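Peptide amidase (Stenotrophomonas maltophilia, PDB 1M22) probably hydrolyses amide bonds, acting as a peptide amidase of the amidase signature family. Local coordinates at residues Y112-A120 / T239-A247; V180-I190 / I217-A228. One frame throughout, in Å; residues are numbered along the deposited sequence.

How the contacts relate
The contacts lie in adjoining layers of the amidase fold, their centres about 15 Å apart. Contact 2 pairs strands 180-185 and 223-228 in the middle of the eleven-stranded mixed sheet and carries the nucleophile Ser189; contact 1 joins helix 112-119, which lies over that sheet, to the end of helix 231-241 and the loop after it. Along the chain the order is 112-120, 180-190, 217-228, 239-247, so contact 2 falls between the halves of contact 1, and strand 223-228 leads into helix 231-241. The two meet where Leu113 CD2 packs on Ala224 CB at 3.4 Å and Leu117 CD1 on Ile182 CG1 at 4.0 Å, so helix 112-119 rests on the strands beside the active site.

Contact 1. Residues Y112-A120 / T239-A247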
loop_
_atom_site.group_PDB
_atom_site.type_symbol
_atom_site.label_atom_id
_atom_site.label_comp_id
_atom_site.label_asym_id
_atom_site.label_seq_id
_atom_site.Cartn_x
_atom_site.Cartn_y
_atom_site.Cartn_z
ATOM N N TYR A 112 14.793 6.231 -3.110
ATOM C CA TYR A 112 14.810 6.269 -4.566
ATOM C C TYR A 112 13.454 6.636 -5.171
ATOM O O TYR A 112 13.372 7.517 -6.025
ATOM C CB TYR A 112 15.266 4.921 -5.132
ATOM C CG TYR A 112 15.439 4.942 -6.635
ATOM C CD1 TYR A 112 16.545 5.558 -7.216
ATOM C CD2 TYR A 112 14.475 4.389 -7.479
ATOM C CE1 TYR A 112 16.688 5.627 -8.598
ATOM C CE2 TYR A 112 14.608 4.453 -8.866
ATOM C CZ TYR A 112 15.716 5.076 -9.412
ATOM O OH TYR A 112 15.853 5.165 -10.777
ATOM N N LEU A 113 12.385 5.978 -4.732
ATOM C CA LEU A 113 11.076 6.273 -5.304
ATOM C C LEU A 113 10.618 7.698 -5.013
ATOM O O LEU A 113 9.839 8.270 -5.778
ATOM C CB LEU A 113 10.035 5.255 -4.827
ATOM C CG LEU A 113 9.551 5.259 -3.380
ATOM C CD1 LEU A 113 8.443 6.293 -3.200
ATOM C CD2 LEU A 113 9.014 3.880 -3.047
ATOM N N VAL A 114 11.101 8.279 -3.918
ATOM C CA VAL A 114 10.734 9.648 -3.581
ATOM C C VAL A 114 11.472 10.597 -4.526
ATOM O O VAL A 114 10.919 11.609 -4.958
ATOM C CB VAL A 114 11.068 9.974 -2.111
ATOM C CG1 VAL A 114 10.830 11.451 -1.827
ATOM C CG2 VAL A 114 10.199 9.124 -1.195
ATOM N N ARG A 115 12.719 10.265 -4.854
ATOM C CA ARG A 115 13.480 11.086 -5.785
ATOM C C ARG A 115 12.755 11.049 -7.131
ATOM O O ARG A 115 12.644 12.065 -7.815
ATOM C CB ARG A 115 14.911 10.556 -5.936
ATOM C CG ARG A 115 15.722 10.617 -4.646
ATOM C CD ARG A 115 17.224 10.645 -4.907
ATOM N NE ARG A 115 17.743 9.400 -5.470
ATOM C CZ ARG A 115 17.921 8.279 -4.778
ATOM N NH1 ARG A 115 17.621 8.235 -3.487
ATOM N NH2 ARG A 115 18.412 7.201 -5.375
ATOM N N ARG A 116 12.242 9.880 -7.506
ATOM C CA ARG A 116 11.520 9.769 -8.766
ATOM C C ARG A 116 10.235 10.598 -8.744
ATOM O O ARG A 116 9.908 11.264 -9.724
ATOM C CB ARG A 116 11.177 8.311 -9.080
ATOM C CG ARG A 116 12.373 7.441 -9.437
ATOM C CD ARG A 116 11.916 6.098 -9.989
ATOM N NE ARG A 116 11.282 6.227 -11.300
ATOM C CZ ARG A 116 11.940 6.464 -12.430
ATOM N NH1 ARG A 116 13.259 6.600 -12.419
ATOM N NH2 ARG A 116 11.280 6.564 -13.576
ATOM N N LEU A 117 9.507 10.565 -7.632
ATOM C CA LEU A 117 8.268 11.333 -7.528
ATOM C C LEU A 117 8.540 12.831 -7.589
ATOM O O LEU A 117 7.818 13.570 -8.256
ATOM C CB LEU A 117 7.535 10.989 -6.230
ATOM C CG LEU A 117 6.835 9.629 -6.218
ATOM C CD1 LEU A 117 6.396 9.300 -4.806
ATOM C CD2 LEU A 117 5.647 9.650 -7.168
ATOM N N ARG A 118 9.579 13.282 -6.897
ATOM C CA ARG A 118 9.895 14.701 -6.914
ATOM C C ARG A 118 10.388 15.144 -8.289
ATOM O O ARG A 118 10.052 16.240 -8.741
ATOM C CB ARG A 118 10.903 15.039 -5.811
ATOM C CG ARG A 118 10.223 15.178 -4.448
ATOM C CD ARG A 118 11.191 15.449 -3.309
ATOM N NE ARG A 118 10.497 16.069 -2.181
ATOM C CZ ARG A 118 10.821 15.891 -0.905
ATOM N NH1 ARG A 118 11.834 15.098 -0.575
ATOM N NH2 ARG A 118 10.133 16.510 0.045
ATOM N N ASP A 119 11.161 14.297 -8.966
ATOM C CA ASP A 119 11.638 14.644 -10.300
ATOM C C ASP A 119 10.439 14.741 -11.245
ATOM O O ASP A 119 10.447 15.527 -12.192
ATOM C CB ASP A 119 12.630 13.597 -10.818
ATOM C CG ASP A 119 13.933 13.596 -10.044
ATOM O OD1 ASP A 119 14.408 14.690 -9.678
ATOM O OD2 ASP A 119 14.490 12.500 -9.813
ATOM N N ALA A 120 9.407 13.945 -10.974
ATOM C CA ALA A 120 8.185 13.941 -11.776
ATOM C C ALA A 120 7.307 15.154 -11.461
ATOM O O ALA A 120 6.271 15.363 -12.099
ATOM C CB ALA A 120 7.403 12.651 -11.533
ATOM N N THR A 239 3.518 4.498 -12.786
ATOM C CA THR A 239 4.332 4.921 -13.917
ATOM C C THR A 239 5.530 5.751 -13.452
ATOM O O THR A 239 6.626 5.643 -14.000
ATOM C CB THR A 239 3.489 5.752 -14.911
ATOM O OG1 THR A 239 2.433 4.938 -15.441
ATOM C CG2 THR A 239 4.354 6.262 -16.058
ATOM N N ALA A 240 5.320 6.570 -12.429
ATOM C CA ALA A 240 6.386 7.421 -11.917
ATOM C C ALA A 240 7.391 6.725 -10.995
ATOM O O ALA A 240 8.577 7.055 -11.017
ATOM C CB ALA A 240 5.779 8.626 -11.199
ATOM N N ILE A 241 6.935 5.766 -10.192
ATOM C CA ILE A 241 7.841 5.106 -9.254
ATOM C C ILE A 241 8.543 3.847 -9.750
ATOM O O ILE A 241 9.558 3.449 -9.179
ATOM C CB ILE A 241 7.131 4.784 -7.908
ATOM C CG1 ILE A 241 6.001 3.772 -8.111
ATOM C CG2 ILE A 241 6.593 6.073 -7.290
ATOM C CD1 ILE A 241 5.311 3.359 -6.812
ATOM N N ALA A 242 8.023 3.215 -10.796
ATOM C CA ALA A 242 8.659 2.007 -11.313
ATOM C C ALA A 242 9.997 2.343 -11.957
ATOM O O ALA A 242 10.130 3.364 -12.634
ATOM C CB ALA A 242 7.751 1.322 -12.332
ATOM N N GLY A 243 10.992 1.489 -11.741
ATOM C CA GLY A 243 12.291 1.736 -12.339
ATOM C C GLY A 243 13.426 0.972 -11.692
ATOM O O GLY A 243 13.361 0.619 -10.514
ATOM N N ARG A 244 14.471 0.716 -12.471
ATOM C CA ARG A 244 15.640 -0.000 -11.980
ATOM C C ARG A 244 16.492 0.904 -11.091
ATOM O O ARG A 244 16.675 2.090 -11.375
ATOM C CB ARG A 244 16.477 -0.504 -13.157
ATOM C CG ARG A 244 17.641 -1.397 -12.760
ATOM C CD ARG A 244 18.342 -1.964 -13.986
ATOM N NE ARG A 244 19.401 -2.901 -13.625
ATOM C CZ ARG A 244 20.141 -3.571 -14.503
ATOM N NH1 ARG A 244 19.939 -3.410 -15.804
ATOM N NH2 ARG A 244 21.082 -4.403 -14.079
ATOM N N ASP A 245 17.004 0.331 -10.008
ATOM C CA ASP A 245 17.842 1.055 -9.058
ATOM C C ASP A 245 18.999 0.142 -8.663
ATOM O O ASP A 245 18.780 -0.950 -8.139
ATOM C CB ASP A 245 17.008 1.438 -7.826
ATOM C CG ASP A 245 17.826 2.113 -6.732
ATOM O OD1 ASP A 245 18.982 2.518 -6.979
ATOM O OD2 ASP A 245 17.297 2.244 -5.609
ATOM N N ASP A 246 20.228 0.584 -8.923
ATOM C CA ASP A 246 21.406 -0.213 -8.588
ATOM C C ASP A 246 21.466 -0.611 -7.113
ATOM O O ASP A 246 22.062 -1.630 -6.769
ATOM C CB ASP A 246 22.696 0.538 -8.944
ATOM C CG ASP A 246 22.862 0.752 -10.436
ATOM O OD1 ASP A 246 22.500 -0.151 -11.217
ATOM O OD2 ASP A 246 23.377 1.821 -10.824
ATOM N N ALA A 247 20.851 0.189 -6.246
ATOM C CA ALA A 247 20.868 -0.096 -4.813
ATOM C C ALA A 247 19.912 -1.215 -4.397
ATOM O O ALA A 247 19.969 -1.692 -3.262
ATOM C CB ALA A 247 20.560 1.169 -4.028
HETATM O O HOH W 1 19.105 4.465 -4.668
#
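Leu117 and Ile241 lie side by side and point the same way, the CD2 methyl of Leu117 resting 3.7 Å from Ile241 CG2. One turn earlier Leu113 brings its CB to 4.3 Å from Ile241 CB, while Ala240 CB touches Leu117 CD2 (4.2 Å) and, more loosely, Ala120 CB. With chi1 at 64°, Ile241 swings CG2 beside its own backbone N, on the side of Leu117. Here helix 112-119 packs against the C-terminal end of helix 231-241, both in the helical layer on the central sheet; Leu117 also touches Leu83 and Leu85 of strand 82-86. Beyond the apolar centre Arg116 reaches over the end of helix 231-241. Its chain bends at chi3 (69°), and NE gives a hydrogen bond of 2.8 Å to Ala240 O, tilted from the guanidinium plane, while Ala242 O sits over one guanidinium face. Gly243 carries the chain past this guanidinium group. Farther out the Tyr112 ring and the Asp245 carboxylate are stacked with planes 17° apart, and Asp245 CB makes a CH-pi contact 3.9 Å from the ring centroid. Asp245 OD2 is hydrogen-bonded to Ser210 OG, and OD1 closes an Asx turn with Ala247 N at 3.1 Å. At the outer edge a water that accepts from Arg115 NH2 at 2.9 Å also lies 3.0 Å from Asp245 OD2.

Contact 2. Residues V180-I190 / I217-A228; sequences VAIGTETDGSI and ISFSQDTAGPMA
Strands 180-185 and 223-228 are antiparallel neighbours in the central sheet, and the turn after the first of them bears the nucleophile Ser189. Ala181 with Met227, Gly183 with Gly225 and Glu185 with Thr223 are hydrogen-bonded pairs, each joined by two backbone bonds; Ile182-Pro226 and Thr184-Ala224 are the non-hydrogen-bonded pairs between them. Over the face where Gly183 and Gly225 lack side chains, Met227, bent at chi3 (86°), lays SD 3.8 Å from Gly183 CA, and Ile190 brings CD1 to 3.6 Å from Gly225 N. On the other face Ile182 CG2 meets Ala224 CB at 4.1 Å. Ser189, Ser165 and Lys86 form the Ser-Ser-Lys triad of amidase signature enzymes; Ser189 OG is hydrogen-bonded to Ser165 OG, and Thr184 OG1 to Lys86 NZ. The Glu185 carboxylate bridges the turn: OE1 accepts from Ile190 N at 2.8 Å, 35° out of its plane on the anti side, and OE2 takes a weak bond from Gly188 N. Past the strand ends Thr186 OG1 donates to Asp222 OD1 at 2.7 Å, from the face of the carboxylate opposite to Ser218 N, while Ile217 N uses the syn lone pair of OD2. Three donors thus fix the rotation of this carboxylate. Ile217 CD1 packs against the hydroxyl side of Thr186. Gln221, extended beyond CG, gives NE2 to Thr186 O at 3.0 Å from above the carbonyl plane.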
loop_
_atom_site.group_PDB
_atom_site.type_symbol
_atom_site.label_atom_id
_atom_site.label_comp_id
_atom_site.label_asym_id
_atom_site.label_seq_id
_atom_site.Cartn_x
_atom_site.Cartn_y
_atom_site.Cartn_z
ATOM N N VAL A 180 -3.033 11.408 -3.979
ATOM C CA VAL A 180 -2.667 9.997 -3.934
ATOM C C VAL A 180 -1.679 9.781 -2.790
ATOM O O VAL A 180 -1.224 10.740 -2.161
ATOM C CB VAL A 180 -1.995 9.554 -5.256
ATOM C CG1 VAL A 180 -2.988 9.646 -6.404
ATOM C CG2 VAL A 180 -0.779 10.430 -5.542
ATOM N N ALA A 181 -1.342 8.525 -2.526
ATOM C CA ALA A 181 -0.400 8.199 -1.464
ATOM C C ALA A 181 0.394 6.946 -1.799
ATOM O O ALA A 181 0.033 6.185 -2.700
ATOM C CB ALA A 181 -1.138 8.002 -0.140
ATOM N N ILE A 182 1.489 6.751 -1.073
ATOM C CA ILE A 182 2.334 5.580 -1.253
ATOM C C ILE A 182 2.293 4.761 0.031
ATOM O O ILE A 182 2.405 5.307 1.138
ATOM C CB ILE A 182 3.818 5.952 -1.513
ATOM C CG1 ILE A 182 3.939 6.924 -2.689
ATOM C CG2 ILE A 182 4.622 4.684 -1.792
ATOM C CD1 ILE A 182 3.447 6.370 -4.006
ATOM N N GLY A 183 2.115 3.456 -0.121
ATOM C CA GLY A 183 2.122 2.568 1.026
ATOM C C GLY A 183 3.161 1.497 0.758
ATOM O O GLY A 183 3.879 1.566 -0.241
ATOM N N THR A 184 3.279 0.528 1.661
ATOM C CA THR A 184 4.200 -0.585 1.456
ATOM C C THR A 184 3.509 -1.851 1.929
ATOM O O THR A 184 2.629 -1.808 2.794
ATOM C CB THR A 184 5.558 -0.450 2.226
ATOM O OG1 THR A 184 5.354 -0.668 3.627
ATOM C CG2 THR A 184 6.188 0.909 1.995
ATOM N N GLU A 185 3.890 -2.976 1.338
ATOM C CA GLU A 185 3.307 -4.249 1.717
ATOM C C GLU A 185 4.357 -5.334 1.862
ATOM O O GLU A 185 5.301 -5.424 1.071
ATOM C CB GLU A 185 2.258 -4.714 0.690
ATOM C CG GLU A 185 1.691 -6.110 1.018
ATOM C CD GLU A 185 0.309 -6.394 0.431
ATOM O OE1 GLU A 185 -0.475 -5.443 0.211
ATOM O OE2 GLU A 185 -0.008 -7.587 0.221
ATOM N N THR A 186 4.185 -6.142 2.900
ATOM C CA THR A 186 5.038 -7.291 3.157
ATOM C C THR A 186 4.054 -8.459 3.020
ATOM O O THR A 186 4.329 -9.439 2.334
ATOM C CB THR A 186 5.668 -7.210 4.552
ATOM O OG1 THR A 186 6.530 -6.063 4.602
ATOM C CG2 THR A 186 6.483 -8.464 4.843
ATOM N N ASP A 187 2.898 -8.337 3.666
ATOM C CA ASP A 187 1.830 -9.327 3.539
ATOM C C ASP A 187 0.493 -8.699 3.936
ATOM O O ASP A 187 0.092 -8.729 5.105
ATOM C CB ASP A 187 2.078 -10.586 4.379
ATOM C CG ASP A 187 1.124 -11.720 4.004
ATOM O OD1 ASP A 187 -0.017 -11.429 3.587
ATOM O OD2 ASP A 187 1.501 -12.904 4.120
ATOM N N GLY A 188 -0.171 -8.107 2.946
ATOM C CA GLY A 188 -1.467 -7.482 3.141
ATOM C C GLY A 188 -1.482 -5.996 3.464
ATOM O O GLY A 188 -2.543 -5.369 3.381
ATOM N N SER A 189 -0.326 -5.420 3.788
ATOM C CA SER A 189 -0.259 -4.013 4.192
ATOM C C SER A 189 -0.682 -2.918 3.220
ATOM O O SER A 189 -0.788 -1.757 3.623
ATOM C CB SER A 189 1.124 -3.693 4.751
ATOM O OG SER A 189 1.253 -4.224 6.061
ATOM N N ILE A 190 -0.884 -3.254 1.950
ATOM C CA ILE A 190 -1.390 -2.262 1.008
ATOM C C ILE A 190 -2.834 -2.617 0.666
ATOM O O ILE A 190 -3.743 -1.819 0.886
ATOM C CB ILE A 190 -0.585 -2.200 -0.316
ATOM C CG1 ILE A 190 0.730 -1.446 -0.095
ATOM C CG2 ILE A 190 -1.413 -1.496 -1.406
ATOM C CD1 ILE A 190 1.658 -1.471 -1.291
ATOM N N ILE A 217 11.224 -5.048 6.238
ATOM C CA ILE A 217 10.805 -6.217 6.985
ATOM C C ILE A 217 11.458 -7.348 6.195
ATOM O O ILE A 217 12.378 -7.991 6.680
ATOM C CB ILE A 217 9.282 -6.480 7.026
ATOM C CG1 ILE A 217 8.576 -5.429 7.885
ATOM C CG2 ILE A 217 9.035 -7.864 7.643
ATOM C CD1 ILE A 217 7.075 -5.637 7.996
ATOM N N SER A 218 11.033 -7.532 4.946
ATOM C CA SER A 218 11.534 -8.617 4.101
ATOM C C SER A 218 11.989 -8.231 2.689
ATOM O O SER A 218 11.207 -7.695 1.902
ATOM C CB SER A 218 10.432 -9.672 3.995
ATOM O OG SER A 218 10.674 -10.605 2.961
ATOM N N PHE A 219 13.237 -8.519 2.338
ATOM C CA PHE A 219 13.664 -8.194 0.986
ATOM C C PHE A 219 12.988 -9.132 -0.013
ATOM O O PHE A 219 12.872 -8.813 -1.195
ATOM C CB PHE A 219 15.194 -8.242 0.851
ATOM C CG PHE A 219 15.820 -9.523 1.309
ATOM C CD1 PHE A 219 15.691 -10.688 0.564
ATOM C CD2 PHE A 219 16.566 -9.554 2.479
ATOM C CE1 PHE A 219 16.304 -11.871 0.983
ATOM C CE2 PHE A 219 17.183 -10.729 2.904
ATOM C CZ PHE A 219 17.051 -11.887 2.156
ATOM N N SER A 220 12.517 -10.281 0.459
ATOM C CA SER A 220 11.839 -11.224 -0.420
ATOM C C SER A 220 10.410 -10.805 -0.778
ATOM O O SER A 220 9.946 -11.085 -1.887
ATOM C CB SER A 220 11.789 -12.616 0.222
ATOM O OG SER A 220 13.080 -13.199 0.297
ATOM N N GLN A 221 9.724 -10.120 0.137
ATOM C CA GLN A 221 8.326 -9.744 -0.087
ATOM C C GLN A 221 7.985 -8.258 -0.108
ATOM O O GLN A 221 6.953 -7.874 -0.651
ATOM C CB GLN A 221 7.449 -10.433 0.971
ATOM C CG GLN A 221 7.628 -11.948 0.994
ATOM C CD GLN A 221 6.787 -12.678 2.034
ATOM O OE1 GLN A 221 7.010 -13.861 2.291
ATOM N NE2 GLN A 221 5.816 -11.989 2.627
ATOM N N ASP A 222 8.839 -7.428 0.478
ATOM C CA ASP A 222 8.583 -5.992 0.565
ATOM C C ASP A 222 8.466 -5.245 -0.749
ATOM O O ASP A 222 9.219 -5.486 -1.685
ATOM C CB ASP A 222 9.708 -5.279 1.321
ATOM C CG ASP A 222 9.651 -5.458 2.826
ATOM O OD1 ASP A 222 8.895 -6.308 3.336
ATOM O OD2 ASP A 222 10.404 -4.721 3.503
ATOM N N THR A 223 7.524 -4.313 -0.801
ATOM C CA THR A 223 7.413 -3.425 -1.944
ATOM C C THR A 223 6.492 -2.265 -1.657
ATOM O O THR A 223 5.498 -2.396 -0.939
ATOM C CB THR A 223 6.925 -4.103 -3.242
ATOM O OG1 THR A 223 6.967 -3.138 -4.307
ATOM C CG2 THR A 223 5.504 -4.618 -3.096
ATOM N N ALA A 224 6.860 -1.112 -2.193
ATOM C CA ALA A 224 6.036 0.072 -2.066
ATOM C C ALA A 224 5.004 -0.053 -3.182
ATOM O O ALA A 224 5.185 -0.815 -4.141
ATOM C CB ALA A 224 6.872 1.328 -2.258
ATOM N N GLY A 225 3.916 0.689 -3.058
ATOM C CA GLY A 225 2.884 0.640 -4.072
ATOM C C GLY A 225 1.935 1.801 -3.908
ATOM O O GLY A 225 1.846 2.388 -2.828
ATOM N N PRO A 226 1.200 2.157 -4.965
ATOM C CA PRO A 226 0.256 3.273 -4.905
ATOM C C PRO A 226 -1.067 2.958 -4.226
ATOM O O PRO A 226 -1.540 1.820 -4.229
ATOM C CB PRO A 226 0.061 3.624 -6.373
ATOM C CG PRO A 226 0.103 2.279 -7.025
ATOM C CD PRO A 226 1.268 1.595 -6.326
ATOM N N MET A 227 -1.648 3.994 -3.638
ATOM C CA MET A 227 -2.949 3.921 -2.992
ATOM C C MET A 227 -3.657 5.165 -3.521
ATOM O O MET A 227 -3.131 6.280 -3.453
ATOM C CB MET A 227 -2.774 3.910 -1.476
ATOM C CG MET A 227 -1.983 2.669 -1.049
ATOM S SD MET A 227 -1.647 2.456 0.704
ATOM C CE MET A 227 -3.148 1.632 1.262
ATOM N N ALA A 228 -4.841 4.955 -4.084
ATOM C CA ALA A 228 -5.586 6.030 -4.718
ATOM C C ALA A 228 -7.066 5.724 -4.734
ATOM O O ALA A 228 -7.481 4.603 -4.463
ATOM C CB ALA A 228 -5.083 6.205 -6.147
#